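Local structure of cytochrome P450 (CYP102L1) (Mycobacterium phage Adler, 6N6Q) at residues V133-D138 with N174-H179; F223-V228 with D264-G269; A306-M311 with R329-V334; G347-A352 with N368-V373. The protein binds haem and, as a cytochrome P450 encoded by a phage, probably acts as a haem-dependent monooxygenase that oxidises an organic substrate. One frame throughout, in Å; residues are numbered along the deposited sequence.

Interaction 1. Residues V133-D138 with N174-H179; sequences VRELID and NNLADH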
loop_
_atom_site.group_PDB
_atom_site.type_symbol
_atom_site.label_atom_id
_atom_site.label_comp_id
_atom_site.label_asym_id
_atom_site.label_seq_id
_atom_site.Cartn_x
_atom_site.Cartn_y
_atom_site.Cartn_z
ATOM N N VAL A 133 -3.367 5.847 -16.658
ATOM C CA VAL A 133 -4.198 6.892 -16.068
ATOM C C VAL A 133 -5.105 7.505 -17.127
ATOM O O VAL A 133 -6.280 7.795 -16.867
ATOM C CB VAL A 133 -3.318 7.957 -15.386
ATOM C CG1 VAL A 133 -4.179 9.051 -14.779
ATOM C CG2 VAL A 133 -2.436 7.316 -14.320
ATOM N N ARG A 134 -4.576 7.705 -18.338
ATOM C CA ARG A 134 -5.390 8.221 -19.435
ATOM C C ARG A 134 -6.607 7.338 -19.679
ATOM O O ARG A 134 -7.707 7.839 -19.933
ATOM C CB ARG A 134 -4.548 8.329 -20.709
ATOM C CG ARG A 134 -5.304 8.882 -21.910
ATOM C CD ARG A 134 -5.731 10.315 -21.652
ATOM N NE ARG A 134 -6.558 10.871 -22.718
ATOM C CZ ARG A 134 -6.081 11.523 -23.773
ATOM N NH1 ARG A 134 -4.774 11.693 -23.916
ATOM N NH2 ARG A 134 -6.911 12.002 -24.689
ATOM N N GLU A 135 -6.426 6.018 -19.592
ATOM C CA GLU A 135 -7.538 5.098 -19.801
ATOM C C GLU A 135 -8.618 5.268 -18.739
ATOM O O GLU A 135 -9.810 5.131 -19.041
ATOM C CB GLU A 135 -7.017 3.659 -19.820
ATOM C CG GLU A 135 -8.071 2.601 -20.097
ATOM C CD GLU A 135 -7.466 1.227 -20.301
ATOM O OE1 GLU A 135 -6.424 1.135 -20.981
ATOM O OE2 GLU A 135 -8.023 0.242 -19.772
ATOM N N LEU A 136 -8.231 5.573 -17.497
ATOM C CA LEU A 136 -9.229 5.785 -16.453
ATOM C C LEU A 136 -9.952 7.112 -16.640
ATOM O O LEU A 136 -11.180 7.179 -16.507
ATOM C CB LEU A 136 -8.580 5.730 -15.071
ATOM C CG LEU A 136 -9.579 5.935 -13.928
ATOM C CD1 LEU A 136 -10.489 4.722 -13.796
ATOM C CD2 LEU A 136 -8.880 6.240 -12.616
ATOM N N ILE A 137 -9.205 8.179 -16.939
ATOM C CA ILE A 137 -9.819 9.487 -17.156
ATOM C C ILE A 137 -10.825 9.421 -18.297
ATOM O O ILE A 137 -11.908 10.015 -18.225
ATOM C CB ILE A 137 -8.733 10.547 -17.419
ATOM C CG1 ILE A 137 -7.802 10.670 -16.211
ATOM C CG2 ILE A 137 -9.362 11.887 -17.752
ATOM C CD1 ILE A 137 -8.506 11.075 -14.939
ATOM N N ASP A 138 -10.488 8.690 -19.363
ATOM C CA ASP A 138 -11.417 8.532 -20.477
ATOM C C ASP A 138 -12.697 7.838 -20.034
ATOM O O ASP A 138 -13.798 8.231 -20.440
ATOM C CB ASP A 138 -10.749 7.754 -21.610
ATOM C CG ASP A 138 -9.630 8.536 -22.275
ATOM O OD1 ASP A 138 -9.473 9.735 -21.961
ATOM O OD2 ASP A 138 -8.908 7.948 -23.108
ATOM N N ASN A 174 -7.555 -6.043 -16.790
ATOM C CA ASN A 174 -8.858 -5.458 -17.061
ATOM C C ASN A 174 -8.703 -4.229 -17.939
ATOM O O ASN A 174 -7.652 -3.583 -17.956
ATOM C CB ASN A 174 -9.585 -5.070 -15.766
ATOM C CG ASN A 174 -10.199 -6.261 -15.059
ATOM O OD1 ASN A 174 -10.795 -7.132 -15.692
ATOM N ND2 ASN A 174 -10.056 -6.303 -13.740
ATOM N N ASN A 175 -9.764 -3.919 -18.676
ATOM C CA ASN A 175 -9.893 -2.653 -19.382
ATOM C C ASN A 175 -10.703 -1.715 -18.499
ATOM O O ASN A 175 -11.837 -2.035 -18.127
ATOM C CB ASN A 175 -10.565 -2.848 -20.742
ATOM C CG ASN A 175 -10.663 -1.560 -21.533
ATOM O OD1 ASN A 175 -11.673 -0.859 -21.474
ATOM N ND2 ASN A 175 -9.612 -1.239 -22.279
ATOM N N LEU A 176 -10.115 -0.565 -18.152
ATOM C CA LEU A 176 -10.739 0.317 -17.170
ATOM C C LEU A 176 -12.062 0.883 -17.669
ATOM O O LEU A 176 -12.947 1.190 -16.863
ATOM C CB LEU A 176 -9.779 1.446 -16.796
ATOM C CG LEU A 176 -8.464 0.988 -16.159
ATOM C CD1 LEU A 176 -7.630 2.182 -15.732
ATOM C CD2 LEU A 176 -8.725 0.060 -14.980
ATOM N N ALA A 177 -12.220 1.031 -18.987
ATOM C CA ALA A 177 -13.508 1.459 -19.522
ATOM C C ALA A 177 -14.571 0.384 -19.342
ATOM O O ALA A 177 -15.763 0.698 -19.253
ATOM C CB ALA A 177 -13.371 1.829 -20.997
ATOM N N ASP A 178 -14.161 -0.878 -19.285
ATOM C CA ASP A 178 -15.063 -2.003 -19.111
ATOM C C ASP A 178 -15.229 -2.320 -17.628
ATOM O O ASP A 178 -14.401 -1.950 -16.792
ATOM C CB ASP A 178 -14.530 -3.226 -19.862
ATOM C CG ASP A 178 -15.595 -4.268 -20.117
ATOM O OD1 ASP A 178 -16.494 -4.012 -20.947
ATOM O OD2 ASP A 178 -15.529 -5.348 -19.495
ATOM N N HIS A 179 -16.322 -3.013 -17.303
ATOM C CA HIS A 179 -16.616 -3.367 -15.919
ATOM C C HIS A 179 -16.703 -4.871 -15.691
ATOM O O HIS A 179 -17.176 -5.299 -14.631
ATOM C CB HIS A 179 -17.906 -2.690 -15.452
ATOM C CG HIS A 179 -17.675 -1.421 -14.692
ATOM N ND1 HIS A 179 -17.377 -0.226 -15.312
ATOM C CD2 HIS A 179 -17.678 -1.166 -13.362
ATOM C CE1 HIS A 179 -17.217 0.713 -14.395
ATOM N NE2 HIS A 179 -17.394 0.169 -13.204
#
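E135 OE2 accepts a hydrogen bond from the backbone N of L176 at 2.8 Å, with an N-H...O angle of 161°. The nitrogen approaches on the anti lone pair of OE2, the side away from OE1. E135 CG lies anti to its own backbone N (chi1 -177°), and the chain then runs extended, carrying the carboxylate across to the loop. There L176 N belongs to a type I beta turn, N175 to D178, closed by D178 N to N175 O at 2.8 Å. N175 OD1 takes a weak bond from A177 N, the Asx-turn pairing, and another weak one from D178 N. N175 ND2 comes within 3.3 Å of E135 OE2, but its angle is too poor for a bond. L176 CD1 packs on L136 CB at 3.7 Å, and both leucines touch L159 of helix 152-169. Outside the two segments R166 forms a salt bridge with E135 OE1 and also bonds N174 O, so carboxylate and loop share one partner. Together these contacts show a helix glutamate bonded to the second residue of a beta turn, here joining helix 119-145 to the loop between helices 152-169 and 183-196 of the P450 fold.

Interaction 2. Residues F223-V228 with D264-G269; sequences FIRAEV and DNNNIG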
loop_
_atom_site.group_PDB
_atom_site.type_symbol
_atom_site.label_atom_id
_atom_site.label_comp_id
_atom_site.label_asym_id
_atom_site.label_seq_id
_atom_site.Cartn_x
_atom_site.Cartn_y
_atom_site.Cartn_z
ATOM N N PHE A 223 -5.426 -22.341 -10.233
ATOM C CA PHE A 223 -5.729 -21.387 -11.295
ATOM C C PHE A 223 -4.831 -20.159 -11.210
ATOM O O PHE A 223 -4.394 -19.628 -12.238
ATOM C CB PHE A 223 -7.202 -20.982 -11.232
ATOM C CG PHE A 223 -7.605 -19.990 -12.285
ATOM C CD1 PHE A 223 -7.872 -20.405 -13.580
ATOM C CD2 PHE A 223 -7.721 -18.644 -11.981
ATOM C CE1 PHE A 223 -8.244 -19.494 -14.553
ATOM C CE2 PHE A 223 -8.093 -17.728 -12.950
ATOM C CZ PHE A 223 -8.354 -18.154 -14.238
ATOM N N ILE A 224 -4.541 -19.696 -9.992
ATOM C CA ILE A 224 -3.657 -18.547 -9.820
ATOM C C ILE A 224 -2.232 -18.905 -10.226
ATOM O O ILE A 224 -1.565 -18.151 -10.946
ATOM C CB ILE A 224 -3.720 -18.039 -8.369
ATOM C CG1 ILE A 224 -5.077 -17.389 -8.089
ATOM C CG2 ILE A 224 -2.587 -17.069 -8.092
ATOM C CD1 ILE A 224 -5.298 -17.061 -6.629
ATOM N N ARG A 225 -1.744 -20.062 -9.768
ATOM C CA ARG A 225 -0.392 -20.491 -10.115
ATOM C C ARG A 225 -0.254 -20.741 -11.612
ATOM O O ARG A 225 0.797 -20.465 -12.202
ATOM C CB ARG A 225 -0.027 -21.751 -9.327
ATOM C CG ARG A 225 1.323 -22.359 -9.690
ATOM C CD ARG A 225 2.461 -21.432 -9.301
ATOM N NE ARG A 225 2.377 -21.037 -7.898
ATOM C CZ ARG A 225 3.252 -20.245 -7.289
ATOM N NH1 ARG A 225 4.290 -19.758 -7.957
ATOM N NH2 ARG A 225 3.090 -19.940 -6.009
ATOM N N ALA A 226 -1.306 -21.265 -12.247
ATOM C CA ALA A 226 -1.236 -21.539 -13.677
ATOM C C ALA A 226 -1.206 -20.255 -14.495
ATOM O O ALA A 226 -0.537 -20.199 -15.533
ATOM C CB ALA A 226 -2.411 -22.416 -14.106
ATOM N N GLU A 227 -1.913 -19.217 -14.047
ATOM C CA GLU A 227 -1.938 -17.970 -14.801
ATOM C C GLU A 227 -0.607 -17.234 -14.705
ATOM O O GLU A 227 -0.133 -16.672 -15.699
ATOM C CB GLU A 227 -3.081 -17.081 -14.314
ATOM C CG GLU A 227 -3.181 -15.750 -15.041
ATOM C CD GLU A 227 -4.544 -15.529 -15.668
ATOM O OE1 GLU A 227 -5.288 -16.519 -15.839
ATOM O OE2 GLU A 227 -4.870 -14.363 -15.986
ATOM N N VAL A 228 0.014 -17.223 -13.521
ATOM C CA VAL A 228 1.300 -16.544 -13.392
ATOM C C VAL A 228 2.396 -17.333 -14.097
ATOM O O VAL A 228 3.350 -16.745 -14.620
ATOM C CB VAL A 228 1.648 -16.285 -11.912
ATOM C CG1 VAL A 228 0.682 -15.280 -11.305
ATOM C CG2 VAL A 228 1.643 -17.579 -11.116
ATOM N N ASP A 264 13.894 -18.850 -8.772
ATOM C CA ASP A 264 13.246 -19.984 -9.407
ATOM C C ASP A 264 11.831 -19.606 -9.843
ATOM O O ASP A 264 11.300 -18.547 -9.492
ATOM C CB ASP A 264 13.225 -21.189 -8.464
ATOM C CG ASP A 264 12.364 -20.958 -7.234
ATOM O OD1 ASP A 264 11.126 -21.106 -7.337
ATOM O OD2 ASP A 264 12.923 -20.634 -6.165
ATOM N N ASN A 265 11.215 -20.498 -10.621
ATOM C CA ASN A 265 9.922 -20.189 -11.226
ATOM C C ASN A 265 8.849 -19.962 -10.169
ATOM O O ASN A 265 8.036 -19.037 -10.290
ATOM C CB ASN A 265 9.508 -21.311 -12.177
ATOM C CG ASN A 265 8.220 -21.002 -12.913
ATOM O OD1 ASN A 265 8.213 -20.238 -13.878
ATOM N ND2 ASN A 265 7.121 -21.601 -12.464
ATOM N N ASN A 266 8.829 -20.793 -9.124
ATOM C CA ASN A 266 7.806 -20.658 -8.093
ATOM C C ASN A 266 7.928 -19.326 -7.363
ATOM O O ASN A 266 6.917 -18.703 -7.020
ATOM C CB ASN A 266 7.897 -21.822 -7.105
ATOM C CG ASN A 266 6.769 -21.817 -6.092
ATOM O OD1 ASN A 266 5.656 -22.252 -6.385
ATOM N ND2 ASN A 266 7.052 -21.324 -4.891
ATOM N N ASN A 267 9.159 -18.868 -7.123
ATOM C CA ASN A 267 9.343 -17.612 -6.407
ATOM C C ASN A 267 8.996 -16.416 -7.285
ATOM O O ASN A 267 8.462 -15.415 -6.793
ATOM C CB ASN A 267 10.778 -17.506 -5.891
ATOM C CG ASN A 267 10.976 -16.319 -4.972
ATOM O OD1 ASN A 267 11.327 -15.226 -5.417
ATOM N ND2 ASN A 267 10.750 -16.528 -3.681
ATOM N N ILE A 268 9.301 -16.496 -8.583
ATOM C CA ILE A 268 8.924 -15.425 -9.504
ATOM C C ILE A 268 7.413 -15.237 -9.500
ATOM O O ILE A 268 6.906 -14.110 -9.443
ATOM C CB ILE A 268 9.452 -15.718 -10.921
ATOM C CG1 ILE A 268 10.981 -15.700 -10.937
ATOM C CG2 ILE A 268 8.901 -14.708 -11.918
ATOM C CD1 ILE A 268 11.577 -16.016 -12.291
ATOM N N GLY A 269 6.669 -16.345 -9.552
ATOM C CA GLY A 269 5.224 -16.264 -9.435
ATOM C C GLY A 269 4.770 -15.665 -8.120
ATOM O O GLY A 269 3.714 -15.031 -8.054
HETATM O O HOH W 1 5.029 -19.503 -10.479
#
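This is a polar side-chain-to-backbone contact, R225 on N266, between helix 212-237 and the first turn of helix 265-296, in P450s helix G and the long central helix. The short segments cross at 102° with their axes 10.2 Å apart. R225 NH1 donates to N266 O at 3.0 Å, 16° out of the guanidinium plane and on a lone pair of the carbonyl. Water 1, at the guanidinium edge, accepts from the same nitrogen at 2.6 Å and donates onward to N265 O at 3.0 Å. The N266 amide oxygen, OD1, sits over the centre of one guanidinium face, 3.1 Å above the plane, with the two planes 17° apart, a contact too poorly angled for a hydrogen bond. R225 reaches that place by bending at chi2 and chi3. G269 has no CB, and its CA meets V228 CG2 at 4.2 Å. The turn is capped by D264, whose OD1 accepts from N267 N. R225 NH2 goes on to N270 OD1. Within this contact the arginine is met by neutral oxygens of carbonyl, amide and water, and D264 OD1 remains 7.0 Å from NH1, so the charge is probably stabilised by polar groups rather than by ion pairing here.

Interaction 3. Residues A306-M311 with R329-V334; sequences AEVDAM and RYLRLV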
loop_
_atom_site.group_PDB
_atom_site.type_symbol
_atom_site.label_atom_id
_atom_site.label_comp_id
_atom_site.label_asym_id
_atom_site.label_seq_id
_atom_site.Cartn_x
_atom_site.Cartn_y
_atom_site.Cartn_z
ATOM N N ALA A 306 -4.421 24.677 -8.768
ATOM C CA ALA A 306 -3.633 25.750 -9.364
ATOM C C ALA A 306 -2.227 25.284 -9.718
ATOM O O ALA A 306 -1.642 25.767 -10.695
ATOM C CB ALA A 306 -3.570 26.950 -8.419
ATOM N N GLU A 307 -1.670 24.351 -8.941
ATOM C CA GLU A 307 -0.330 23.854 -9.229
ATOM C C GLU A 307 -0.323 22.977 -10.476
ATOM O O GLU A 307 0.634 23.010 -11.259
ATOM C CB GLU A 307 0.215 23.083 -8.030
ATOM C CG GLU A 307 1.700 22.776 -8.111
ATOM C CD GLU A 307 2.179 21.907 -6.963
ATOM O OE1 GLU A 307 1.567 20.842 -6.726
ATOM O OE2 GLU A 307 3.161 22.293 -6.292
ATOM N N VAL A 308 -1.379 22.187 -10.679
ATOM C CA VAL A 308 -1.451 21.343 -11.866
ATOM C C VAL A 308 -1.923 22.119 -13.090
ATOM O O VAL A 308 -1.652 21.698 -14.222
ATOM C CB VAL A 308 -2.358 20.125 -11.623
ATOM C CG1 VAL A 308 -1.863 19.329 -10.422
ATOM C CG2 VAL A 308 -3.803 20.558 -11.419
ATOM N N ASP A 309 -2.622 23.242 -12.896
ATOM C CA ASP A 309 -2.971 24.091 -14.031
ATOM C C ASP A 309 -1.748 24.833 -14.551
ATOM O O ASP A 309 -1.584 24.998 -15.767
ATOM C CB ASP A 309 -4.070 25.080 -13.639
ATOM C CG ASP A 309 -5.436 24.428 -13.543
ATOM O OD1 ASP A 309 -5.531 23.202 -13.765
ATOM O OD2 ASP A 309 -6.417 25.143 -13.241
ATOM N N ALA A 310 -0.872 25.278 -13.648
ATOM C CA ALA A 310 0.325 25.996 -14.069
ATOM C C ALA A 310 1.323 25.076 -14.760
ATOM O O ALA A 310 2.087 25.529 -15.618
ATOM C CB ALA A 310 0.978 26.679 -12.867
ATOM N N MET A 311 1.335 23.792 -14.402
ATOM C CA MET A 311 2.268 22.862 -15.030
ATOM C C MET A 311 1.820 22.485 -16.438
ATOM O O MET A 311 2.638 22.454 -17.364
ATOM C CB MET A 311 2.425 21.613 -14.162
ATOM C CG MET A 311 3.445 20.614 -14.686
ATOM S SD MET A 311 5.144 21.204 -14.590
ATOM C CE MET A 311 5.343 21.369 -12.819
ATOM N N ARG A 329 5.113 20.219 -5.893
ATOM C CA ARG A 329 5.422 20.205 -4.465
ATOM C C ARG A 329 4.162 20.074 -3.618
ATOM O O ARG A 329 4.100 19.240 -2.707
ATOM C CB ARG A 329 6.189 21.470 -4.077
ATOM C CG ARG A 329 6.103 21.791 -2.591
ATOM C CD ARG A 329 6.611 23.187 -2.276
ATOM N NE ARG A 329 6.157 23.646 -0.965
ATOM C CZ ARG A 329 6.802 23.420 0.174
ATOM N NH1 ARG A 329 7.938 22.734 0.172
ATOM N NH2 ARG A 329 6.310 23.878 1.319
ATOM N N TYR A 330 3.148 20.898 -3.896
ATOM C CA TYR A 330 1.973 20.918 -3.029
ATOM C C TYR A 330 1.176 19.625 -3.136
ATOM O O TYR A 330 0.655 19.130 -2.131
ATOM C CB TYR A 330 1.088 22.119 -3.354
ATOM C CG TYR A 330 -0.057 22.279 -2.381
ATOM C CD1 TYR A 330 0.154 22.809 -1.115
ATOM C CD2 TYR A 330 -1.346 21.891 -2.723
ATOM C CE1 TYR A 330 -0.886 22.953 -0.218
ATOM C CE2 TYR A 330 -2.393 22.032 -1.831
ATOM C CZ TYR A 330 -2.157 22.563 -0.581
ATOM O OH TYR A 330 -3.194 22.708 0.311
ATOM N N LEU A 331 1.065 19.063 -4.343
ATOM C CA LEU A 331 0.366 17.791 -4.490
ATOM C C LEU A 331 1.084 16.675 -3.744
ATOM O O LEU A 331 0.438 15.762 -3.219
ATOM C CB LEU A 331 0.213 17.439 -5.969
ATOM C CG LEU A 331 -0.773 16.312 -6.284
ATOM C CD1 LEU A 331 -2.115 16.579 -5.616
ATOM C CD2 LEU A 331 -0.946 16.153 -7.785
ATOM N N ARG A 332 2.417 16.736 -3.679
ATOM C CA ARG A 332 3.159 15.787 -2.857
ATOM C C ARG A 332 2.849 15.985 -1.378
ATOM O O ARG A 332 2.775 15.014 -0.614
ATOM C CB ARG A 332 4.657 15.931 -3.123
ATOM C CG ARG A 332 5.549 15.122 -2.194
ATOM C CD ARG A 332 5.255 13.628 -2.277
ATOM N NE ARG A 332 6.253 12.851 -1.549
ATOM C CZ ARG A 332 7.343 12.334 -2.107
ATOM N NH1 ARG A 332 7.570 12.502 -3.403
ATOM N NH2 ARG A 332 8.205 11.646 -1.370
ATOM N N LEU A 333 2.654 17.237 -0.955
ATOM C CA LEU A 333 2.295 17.496 0.435
ATOM C C LEU A 333 0.885 17.020 0.750
ATOM O O LEU A 333 0.581 16.707 1.907
ATOM C CB LEU A 333 2.434 18.987 0.751
ATOM C CG LEU A 333 3.853 19.557 0.734
ATOM C CD1 LEU A 333 3.850 21.005 1.200
ATOM C CD2 LEU A 333 4.781 18.715 1.593
ATOM N N VAL A 334 0.011 16.961 -0.255
ATOM C CA VAL A 334 -1.338 16.448 -0.034
ATOM C C VAL A 334 -1.295 14.950 0.237
ATOM O O VAL A 334 -1.946 14.448 1.161
ATOM C CB VAL A 334 -2.245 16.779 -1.234
ATOM C CG1 VAL A 334 -3.621 16.159 -1.051
ATOM C CG2 VAL A 334 -2.360 18.283 -1.414
#
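E307 turns both carboxylate oxygens toward the backbone N-H groups that begin helix 329-341. OE2 accepts from Y330 N at 2.8 Å with a nearly straight N-H...O angle of 169°, and OE1 accepts from L331 N at 3.0 Å. Each nitrogen arrives on the syn side of its oxygen and close to the carboxylate plane, so the two bonds together hold the group against rotation. R329 N also lies 2.9 Å from E307 OE2, but at a poor angle that makes no bond. The glutamate reaches the helix end because CG is anti to its own backbone N (chi1 -168°) and the chain continues extended. Around the carboxylate pack CB of Y330, 3.6 Å from OE2, and CB of L331. Further out V308 CG1 approaches L331 CD2 at 4.2 Å, and both side chains touch A434 of helix 422-439. The Y330 ring instead leads away to rest on V300, Q303 and A304, earlier on the helix that carries E307. The short segments run roughly antiparallel but inclined, their axes 9.8 Å apart at 144°. A negative group at N-H donors of a first turn would be favoured by the helix dipole. Such carboxylate binding at a helix N terminus here links helices 298-311 and 329-341, the J and K helices of the P450 fold.

Interaction 4. Residues G347-A352 with N368-V373; sequences GYFRQA and NDWVFV. With CAC (cacodylate ion), chain F.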
loop_
_atom_site.group_PDB
_atom_site.type_symbol
_atom_site.label_atom_id
_atom_site.label_comp_id
_atom_site.label_asym_id
_atom_site.label_seq_id
_atom_site.Cartn_x
_atom_site.Cartn_y
_atom_site.Cartn_z
ATOM N N GLY A 347 0.547 -0.049 10.273
ATOM C CA GLY A 347 1.625 -0.389 11.181
ATOM C C GLY A 347 2.418 -1.563 10.657
ATOM O O GLY A 347 2.096 -2.154 9.622
ATOM N N TYR A 348 3.471 -1.893 11.400
ATOM C CA TYR A 348 4.350 -2.998 11.057
ATOM C C TYR A 348 4.823 -3.673 12.336
ATOM O O TYR A 348 4.776 -3.094 13.425
ATOM C CB TYR A 348 5.547 -2.528 10.218
ATOM C CG TYR A 348 6.273 -1.337 10.800
ATOM C CD1 TYR A 348 5.867 -0.041 10.504
ATOM C CD2 TYR A 348 7.365 -1.505 11.638
ATOM C CE1 TYR A 348 6.526 1.050 11.030
ATOM C CE2 TYR A 348 8.032 -0.418 12.170
ATOM C CZ TYR A 348 7.608 0.857 11.862
ATOM O OH TYR A 348 8.267 1.942 12.391
ATOM N N PHE A 349 5.277 -4.913 12.190
ATOM C CA PHE A 349 5.723 -5.724 13.313
ATOM C C PHE A 349 7.241 -5.812 13.312
ATOM O O PHE A 349 7.853 -6.077 12.271
ATOM C CB PHE A 349 5.110 -7.124 13.253
ATOM C CG PHE A 349 3.650 -7.159 13.598
ATOM C CD1 PHE A 349 3.240 -7.241 14.921
ATOM C CD2 PHE A 349 2.686 -7.111 12.604
ATOM C CE1 PHE A 349 1.895 -7.277 15.245
ATOM C CE2 PHE A 349 1.341 -7.144 12.921
ATOM C CZ PHE A 349 0.945 -7.227 14.243
ATOM N N ARG A 350 7.843 -5.592 14.478
ATOM C CA ARG A 350 9.283 -5.689 14.640
ATOM C C ARG A 350 9.611 -6.755 15.675
ATOM O O ARG A 350 8.778 -7.113 16.509
ATOM C CB ARG A 350 9.891 -4.346 15.056
ATOM C CG ARG A 350 9.605 -3.213 14.084
ATOM C CD ARG A 350 10.855 -2.396 13.827
ATOM N NE ARG A 350 11.615 -2.899 12.688
ATOM C CZ ARG A 350 12.914 -2.691 12.507
ATOM N NH1 ARG A 350 13.608 -2.003 13.405
ATOM N NH2 ARG A 350 13.524 -3.180 11.436
ATOM N N GLN A 351 10.837 -7.267 15.606
ATOM C CA GLN A 351 11.301 -8.290 16.532
ATOM C C GLN A 351 12.724 -7.966 16.957
ATOM O O GLN A 351 13.471 -7.306 16.230
ATOM C CB GLN A 351 11.235 -9.695 15.912
ATOM C CG GLN A 351 12.197 -9.913 14.761
ATOM C CD GLN A 351 11.992 -11.244 14.073
ATOM O OE1 GLN A 351 10.927 -11.852 14.175
ATOM N NE2 GLN A 351 13.015 -11.708 13.366
ATOM N N ALA A 352 13.089 -8.427 18.151
ATOM C CA ALA A 352 14.379 -8.102 18.744
ATOM C C ALA A 352 15.447 -9.070 18.249
ATOM O O ALA A 352 15.285 -10.291 18.352
ATOM C CB ALA A 352 14.293 -8.139 20.269
ATOM N N ASN A 368 13.874 -12.384 19.598
ATOM C CA ASN A 368 12.716 -12.890 18.863
ATOM C C ASN A 368 11.383 -12.510 19.498
ATOM O O ASN A 368 10.336 -12.995 19.051
ATOM C CB ASN A 368 12.766 -14.410 18.664
ATOM C CG ASN A 368 13.829 -14.832 17.671
ATOM O OD1 ASN A 368 14.237 -14.050 16.811
ATOM N ND2 ASN A 368 14.282 -16.075 17.781
ATOM N N ASP A 369 11.382 -11.663 20.525
ATOM C CA ASP A 369 10.134 -11.071 20.983
ATOM C C ASP A 369 9.697 -9.997 19.998
ATOM O O ASP A 369 10.522 -9.241 19.477
ATOM C CB ASP A 369 10.290 -10.471 22.381
ATOM C CG ASP A 369 10.438 -11.529 23.457
ATOM O OD1 ASP A 369 9.993 -12.675 23.235
ATOM O OD2 ASP A 369 10.996 -11.211 24.528
ATOM N N TRP A 370 8.396 -9.931 19.733
ATOM C CA TRP A 370 7.879 -9.056 18.694
ATOM C C TRP A 370 6.875 -8.061 19.259
ATOM O O TRP A 370 6.138 -8.359 20.203
ATOM C CB TRP A 370 7.241 -9.862 17.548
ATOM C CG TRP A 370 6.298 -10.938 17.985
ATOM C CD1 TRP A 370 6.628 -12.168 18.474
ATOM C CD2 TRP A 370 4.866 -10.891 17.950
ATOM N NE1 TRP A 370 5.491 -12.886 18.758
ATOM C CE2 TRP A 370 4.396 -12.125 18.443
ATOM C CE3 TRP A 370 3.937 -9.926 17.554
ATOM C CZ2 TRP A 370 3.038 -12.417 18.550
ATOM C CZ3 TRP A 370 2.591 -10.217 17.662
ATOM C CH2 TRP A 370 2.154 -11.453 18.156
ATOM N N VAL A 371 6.867 -6.865 18.666
ATOM C CA VAL A 371 5.952 -5.792 19.023
ATOM C C VAL A 371 5.328 -5.242 17.745
ATOM O O VAL A 371 5.749 -5.561 16.631
ATOM C CB VAL A 371 6.647 -4.660 19.808
ATOM C CG1 VAL A 371 7.268 -5.194 21.094
ATOM C CG2 VAL A 371 7.697 -3.984 18.937
ATOM N N PHE A 372 4.315 -4.398 17.923
ATOM C CA PHE A 372 3.612 -3.755 16.822
ATOM C C PHE A 372 3.793 -2.249 16.941
ATOM O O PHE A 372 3.473 -1.663 17.980
ATOM C CB PHE A 372 2.125 -4.121 16.830
ATOM C CG PHE A 372 1.317 -3.429 15.766
ATOM C CD1 PHE A 372 1.405 -3.822 14.440
ATOM C CD2 PHE A 372 0.452 -2.398 16.096
ATOM C CE1 PHE A 372 0.656 -3.191 13.460
ATOM C CE2 PHE A 372 -0.301 -1.764 15.121
ATOM C CZ PHE A 372 -0.199 -2.162 13.803
ATOM N N VAL A 373 4.312 -1.632 15.884
ATOM C CA VAL A 373 4.420 -0.181 15.803
ATOM C C VAL A 373 3.118 0.340 15.208
ATOM O O VAL A 373 2.805 0.070 14.046
ATOM C CB VAL A 373 5.630 0.248 14.965
ATOM C CG1 VAL A 373 5.615 1.753 14.746
ATOM C CG2 VAL A 373 6.924 -0.184 15.642
HETATM AS AS CAC F . 12.686 -14.871 10.882
HETATM O O1 CAC F . 13.790 -15.304 9.624
HETATM O O2 CAC F . 11.649 -13.495 10.771
HETATM C C1 CAC F . 11.607 -16.414 11.252
HETATM C C2 CAC F . 13.700 -14.746 12.503
#
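The F349 ring has F372 CD1 over one face, 3.4 Å above the plane and offset toward the rim. Their planes stand 50° apart, and W370 CE3 joins obliquely at 3.8 Å from F349 CD1, completing an aromatic cluster. On the other face of the sheet V373 CB lies over the Y348 ring in a CH-pi contact, 3.9 Å from its centroid, while R350 CG is at that ring's edge. Y348 CG sits between the backbone N and the carbonyl carbon (chi1 50°), and the side chain lies alongside V373. These rings ride on an antiparallel ladder in the mixed sheet of the P450 fold: Y348-V373 and R350-V371 are hydrogen-bonded pairs, F349-F372 and Q351-W370 non-hydrogen-bonded ones. V371 N to R350 O measures 2.9 Å, whereas Y348 N to V373 O, at 3.4 Å, is weak. Y348 also touches the haem, and its OH bonds N72. At the far end Q351 NE2 bonds E78 and, weakly, O2 of a cacodylate ion probably from the crystallisation liquor.

The four contacts follow one another along the chain, each closing before the next opens, so none nest or cross. Interaction 1 closes a span of 35 residues containing helix 152-169, tying helix 119-145 to the loop beyond it. Interaction 2 likewise spans 35 residues, among them helix 247-253, and brings helix 212-237 to the start of helix 265-296. Interaction 3 closes 17 residues between helices 298-311 and 329-341. Interaction 4 then pairs strands 347-352 and 370-374 across 15 residues, at the haem. Interactions 3 and 4 lie on opposite sides of the chain's centre, with centres 37 Å apart, and no two contacts touch.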